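Local coordinates for pesticidial crystal protein CRY2AA (Bacillus thuringiensis serovar kurstaki, PDB 1I5P), which kills dipteran and lepidopteran larvae by binding to their midgut epithelial cells and promoting colloid-osmotic lysis, at residues T229-L234 and Q291-L296; E98-Q103 and M241-T246. All coordinates share one frame; numbering follows the deposited sequence.

Contact 1: residues T229-L234 and Q291-L296; sequences TAFRGL and QNWPFL
Phe231 drives the edge of its ring against one face of the Trp293 indole, a T-shaped (edge-to-face) pair that joins the helical bundle of this three-domain delta-endotoxin to the middle, beta-prism part of the chain. The ring of Phe231 and the five-membered ring of Trp293 have centroids 4.9 Å apart and planes inclined at 60°. Phe231 sits in the last turn of helix 202-232, and its CG lies anti to the backbone N (chi1 -163°), which carries the ring outward to the indole. All of the tight packing is in this one pair, and both residues are buried; the backbones stand well apart, with CA of Phe231 and CA of Trp293 separated by 9.7 Å. Toward solvent the two segments part: Arg232, Gly233 and Gln291 are exposed, and no hydrogen bond links the segments. The indole has other partners too: NE1 of Trp293 is hydrogen-bonded to Glu514 OE2, and Tyr297 meets it edge-to-face. CE2 of Phe231 approaches CB of Trp293 to 3.7 Å, with that CB in the plane of the phenyl ring, while CZ of Phe231 stands 3.6 Å above the indole plane, offset toward its rim.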
# COMPACT_ATOMS: atom_id res chain seq x y z
N THR A 229 2.29 -18.05 -5.39
CA THR A 229 2.22 -19.50 -5.21
C THR A 229 1.71 -19.83 -3.80
O THR A 229 0.85 -20.69 -3.61
CB THR A 229 3.60 -20.15 -5.41
OG1 THR A 229 4.01 -19.99 -6.78
CG2 THR A 229 3.55 -21.64 -5.08
N ALA A 230 2.25 -19.12 -2.81
CA ALA A 230 1.86 -19.34 -1.42
C ALA A 230 0.43 -18.90 -1.16
O ALA A 230 -0.32 -19.58 -0.45
CB ALA A 230 2.80 -18.60 -0.49
N PHE A 231 0.05 -17.76 -1.72
CA PHE A 231 -1.29 -17.23 -1.53
C PHE A 231 -2.34 -18.19 -2.09
O PHE A 231 -3.42 -18.32 -1.52
CB PHE A 231 -1.42 -15.86 -2.22
CG PHE A 231 -2.60 -15.06 -1.75
CD1 PHE A 231 -2.52 -14.28 -0.59
CD2 PHE A 231 -3.80 -15.10 -2.44
CE1 PHE A 231 -3.62 -13.56 -0.13
CE2 PHE A 231 -4.91 -14.40 -1.99
CZ PHE A 231 -4.83 -13.62 -0.83
N ARG A 232 -2.02 -18.88 -3.19
CA ARG A 232 -2.97 -19.82 -3.78
C ARG A 232 -3.22 -21.03 -2.88
O ARG A 232 -4.24 -21.71 -3.03
CB ARG A 232 -2.47 -20.31 -5.14
CG ARG A 232 -2.54 -19.31 -6.28
CD ARG A 232 -2.25 -20.01 -7.61
NE ARG A 232 -3.38 -20.79 -8.12
CZ ARG A 232 -3.27 -21.75 -9.04
NH1 ARG A 232 -2.08 -22.06 -9.54
NH2 ARG A 232 -4.35 -22.39 -9.47
N GLY A 233 -2.31 -21.29 -1.95
CA GLY A 233 -2.47 -22.42 -1.05
C GLY A 233 -3.17 -22.04 0.24
O GLY A 233 -3.32 -22.87 1.15
N LEU A 234 -3.60 -20.79 0.35
CA LEU A 234 -4.27 -20.34 1.56
C LEU A 234 -5.73 -20.79 1.70
O LEU A 234 -6.47 -20.90 0.72
CB LEU A 234 -4.25 -18.81 1.66
CG LEU A 234 -2.99 -18.08 2.15
CD1 LEU A 234 -3.23 -16.58 2.07
CD2 LEU A 234 -2.68 -18.49 3.57
N GLN A 291 -9.32 -17.93 -4.39
CA GLN A 291 -10.36 -17.68 -5.38
C GLN A 291 -11.38 -16.65 -4.87
O GLN A 291 -12.06 -16.00 -5.67
CB GLN A 291 -11.07 -18.98 -5.75
CG GLN A 291 -10.24 -19.90 -6.65
CD GLN A 291 -10.97 -21.18 -7.04
OE1 GLN A 291 -10.52 -21.93 -7.91
NE2 GLN A 291 -12.09 -21.45 -6.38
N ASN A 292 -11.48 -16.52 -3.55
CA ASN A 292 -12.40 -15.58 -2.93
C ASN A 292 -11.81 -14.19 -2.79
O ASN A 292 -12.53 -13.22 -2.57
CB ASN A 292 -12.76 -16.05 -1.51
CG ASN A 292 -13.29 -17.46 -1.47
OD1 ASN A 292 -13.10 -18.17 -0.49
ND2 ASN A 292 -13.97 -17.88 -2.53
N TRP A 293 -10.49 -14.09 -2.90
CA TRP A 293 -9.80 -12.82 -2.72
C TRP A 293 -10.26 -11.70 -3.64
O TRP A 293 -10.53 -10.59 -3.18
CB TRP A 293 -8.28 -13.02 -2.83
CG TRP A 293 -7.48 -11.77 -2.53
CD1 TRP A 293 -6.48 -11.25 -3.29
CD2 TRP A 293 -7.66 -10.87 -1.43
NE1 TRP A 293 -6.03 -10.07 -2.74
CE2 TRP A 293 -6.74 -9.82 -1.60
CE3 TRP A 293 -8.52 -10.86 -0.32
CZ2 TRP A 293 -6.64 -8.75 -0.69
CZ3 TRP A 293 -8.42 -9.79 0.58
CH2 TRP A 293 -7.49 -8.75 0.39
N PRO A 294 -10.37 -11.97 -4.96
CA PRO A 294 -10.80 -10.93 -5.89
C PRO A 294 -12.07 -10.25 -5.43
O PRO A 294 -12.17 -9.02 -5.47
CB PRO A 294 -10.98 -11.70 -7.20
CG PRO A 294 -9.86 -12.71 -7.10
CD PRO A 294 -10.05 -13.21 -5.68
N PHE A 295 -13.04 -11.04 -4.98
CA PHE A 295 -14.29 -10.47 -4.50
C PHE A 295 -14.04 -9.58 -3.30
O PHE A 295 -14.53 -8.45 -3.24
CB PHE A 295 -15.29 -11.55 -4.09
CG PHE A 295 -16.41 -11.01 -3.22
CD1 PHE A 295 -17.50 -10.35 -3.78
CD2 PHE A 295 -16.32 -11.10 -1.84
CE1 PHE A 295 -18.47 -9.77 -2.98
CE2 PHE A 295 -17.30 -10.51 -1.02
CZ PHE A 295 -18.38 -9.85 -1.60
N LEU A 296 -13.30 -10.10 -2.33
CA LEU A 296 -13.02 -9.37 -1.10
C LEU A 296 -12.36 -8.01 -1.30
O LEU A 296 -12.83 -7.01 -0.77
CB LEU A 296 -12.18 -10.24 -0.15
CG LEU A 296 -12.91 -11.47 0.39
CD1 LEU A 296 -11.95 -12.37 1.17
CD2 LEU A 296 -14.07 -11.00 1.28

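Contact 2: residues E98-Q103 and M241-T246; sequences EQFLNQ and MLEFRT
The ring of Phe100 presents its edge to the backbone of helix 238-259: N of Phe244 lies in the ring plane and CA of Phe244 close to it, while the ring of Tyr247, about one turn further on, stacks with that of Phe100. At the rim of the Phe244 ring, near its plane, sits a methyl of Leu101, CD2, 3.7 Å from Phe244 CE1. Tyr227 of helix 202-232 also meets the Phe244 ring, their planes about 15° apart. The closest approach is that of CZ of Phe100, 3.4 Å from the carbonyl O of Glu243 and 3.7 Å from CA of Phe244. CG of Phe100 stands anti to the backbone N (chi1 -179°), which sends the ring out from its own helix to the other. Both segments belong to the helical bundle of the N-terminal domain, and the contact sets the C-terminal end of helix 88-101, which stops at Leu101, against the early turns of helix 238-259, where CA of Leu101 and CA of Phe244 are 8.4 Å apart. The two phenylalanine side chains themselves meet less closely, CE2 of Phe100 lying 4.3 Å from CD1 of Phe244. Leu171 of helix 170-193 touches both Leu101 and Phe244. Glu243 adds its CB beside Phe100, 4.3 Å from CZ, and its carboxylate atom OE2 is hydrogen-bonded to His46 NE2.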
# COMPACT_ATOMS: atom_id res chain seq x y z
N GLU A 98 9.73 -16.46 10.76
CA GLU A 98 9.59 -17.87 11.12
C GLU A 98 8.42 -18.02 12.08
O GLU A 98 7.61 -18.94 11.95
CB GLU A 98 10.86 -18.40 11.79
CG GLU A 98 11.98 -18.75 10.82
CD GLU A 98 13.17 -19.42 11.49
OE1 GLU A 98 13.97 -20.06 10.77
OE2 GLU A 98 13.33 -19.31 12.73
N GLN A 99 8.33 -17.11 13.04
CA GLN A 99 7.26 -17.17 14.01
C GLN A 99 5.91 -16.88 13.36
O GLN A 99 4.91 -17.54 13.66
CB GLN A 99 7.51 -16.18 15.15
CG GLN A 99 6.53 -16.30 16.31
CD GLN A 99 7.07 -15.69 17.60
OE1 GLN A 99 8.21 -15.22 17.63
NE2 GLN A 99 6.27 -15.71 18.66
N PHE A 100 5.88 -15.90 12.46
CA PHE A 100 4.64 -15.54 11.77
C PHE A 100 4.10 -16.66 10.88
O PHE A 100 2.92 -16.96 10.92
CB PHE A 100 4.85 -14.29 10.90
CG PHE A 100 3.60 -13.83 10.19
CD1 PHE A 100 2.56 -13.23 10.89
CD2 PHE A 100 3.45 -14.03 8.82
CE1 PHE A 100 1.40 -12.83 10.25
CE2 PHE A 100 2.28 -13.63 8.16
CZ PHE A 100 1.25 -13.03 8.88
N LEU A 101 4.98 -17.26 10.09
CA LEU A 101 4.56 -18.33 9.18
C LEU A 101 4.52 -19.71 9.82
O LEU A 101 3.94 -20.64 9.26
CB LEU A 101 5.48 -18.37 7.97
CG LEU A 101 5.54 -17.10 7.12
CD1 LEU A 101 6.58 -17.28 6.02
CD2 LEU A 101 4.17 -16.81 6.51
N ASN A 102 5.13 -19.83 10.99
CA ASN A 102 5.23 -21.09 11.70
C ASN A 102 6.06 -22.04 10.85
O ASN A 102 5.78 -23.23 10.75
CB ASN A 102 3.84 -21.70 11.98
CG ASN A 102 3.91 -22.91 12.90
OD1 ASN A 102 4.86 -23.06 13.67
ND2 ASN A 102 2.88 -23.76 12.85
N GLN A 103 7.09 -21.48 10.21
CA GLN A 103 8.00 -22.25 9.37
C GLN A 103 9.41 -21.97 9.87
O GLN A 103 9.72 -20.87 10.30
CB GLN A 103 7.91 -21.84 7.89
CG GLN A 103 6.54 -22.01 7.24
CD GLN A 103 6.57 -21.75 5.73
OE1 GLN A 103 5.54 -21.46 5.12
NE2 GLN A 103 7.76 -21.87 5.13
N MET A 241 -5.96 -14.15 6.52
CA MET A 241 -5.66 -13.93 5.11
C MET A 241 -5.11 -12.51 4.93
O MET A 241 -4.11 -12.30 4.26
CB MET A 241 -6.91 -14.12 4.25
CG MET A 241 -6.70 -13.74 2.79
SD MET A 241 -8.10 -14.16 1.78
CE MET A 241 -7.70 -15.84 1.36
N LEU A 242 -5.78 -11.54 5.54
CA LEU A 242 -5.35 -10.15 5.43
C LEU A 242 -3.98 -9.91 6.07
O LEU A 242 -3.16 -9.17 5.52
CB LEU A 242 -6.40 -9.22 6.07
CG LEU A 242 -7.78 -9.29 5.42
CD1 LEU A 242 -8.70 -8.22 6.02
CD2 LEU A 242 -7.65 -9.09 3.91
N GLU A 243 -3.73 -10.53 7.22
CA GLU A 243 -2.44 -10.35 7.89
C GLU A 243 -1.31 -10.98 7.09
O GLU A 243 -0.19 -10.47 7.08
CB GLU A 243 -2.47 -10.96 9.29
CG GLU A 243 -3.44 -10.31 10.25
CD GLU A 243 -2.88 -10.19 11.65
OE1 GLU A 243 -2.22 -11.15 12.12
OE2 GLU A 243 -3.10 -9.15 12.29
N PHE A 244 -1.60 -12.10 6.43
CA PHE A 244 -0.58 -12.74 5.62
C PHE A 244 -0.17 -11.75 4.54
O PHE A 244 1.02 -11.59 4.26
CB PHE A 244 -1.14 -14.01 4.96
CG PHE A 244 -0.16 -14.70 4.05
CD1 PHE A 244 0.89 -15.46 4.57
CD2 PHE A 244 -0.27 -14.57 2.67
CE1 PHE A 244 1.81 -16.08 3.73
CE2 PHE A 244 0.65 -15.20 1.82
CZ PHE A 244 1.69 -15.95 2.35
N ARG A 245 -1.15 -11.09 3.95
CA ARG A 245 -0.89 -10.11 2.89
C ARG A 245 -0.15 -8.90 3.44
O ARG A 245 0.83 -8.45 2.86
CB ARG A 245 -2.21 -9.65 2.25
CG ARG A 245 -2.03 -8.50 1.25
CD ARG A 245 -3.35 -8.11 0.61
NE ARG A 245 -3.21 -6.96 -0.28
CZ ARG A 245 -2.94 -5.73 0.13
NH1 ARG A 245 -2.80 -5.46 1.42
NH2 ARG A 245 -2.82 -4.75 -0.76
N THR A 246 -0.64 -8.39 4.57
CA THR A 246 -0.02 -7.23 5.20
C THR A 246 1.44 -7.51 5.51
O THR A 246 2.32 -6.70 5.18
CB THR A 246 -0.74 -6.86 6.50
OG1 THR A 246 -2.02 -6.30 6.17
CG2 THR A 246 0.06 -5.85 7.30

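Helix 238-259 ties the two contacts together: its residues 241-246 form one half of contact 2 and also pack against both segments of contact 1. The contact centres are about 14 Å apart. Trp293 packs against this helix, its CZ3 3.5 Å from Leu242 CD2 and its CZ2 3.6 Å from Arg245 CD. From residues 229-234, Leu234 CD1 comes within 3.6 Å of Phe244 CD2, and Phe231 touches Met241 and Phe244. Apolar packing thus runs from Phe100 and Leu101 through Phe244 to Phe231 and Trp293, with contact 2 between two helices of the bundle and contact 1 where the bundle meets the middle domain.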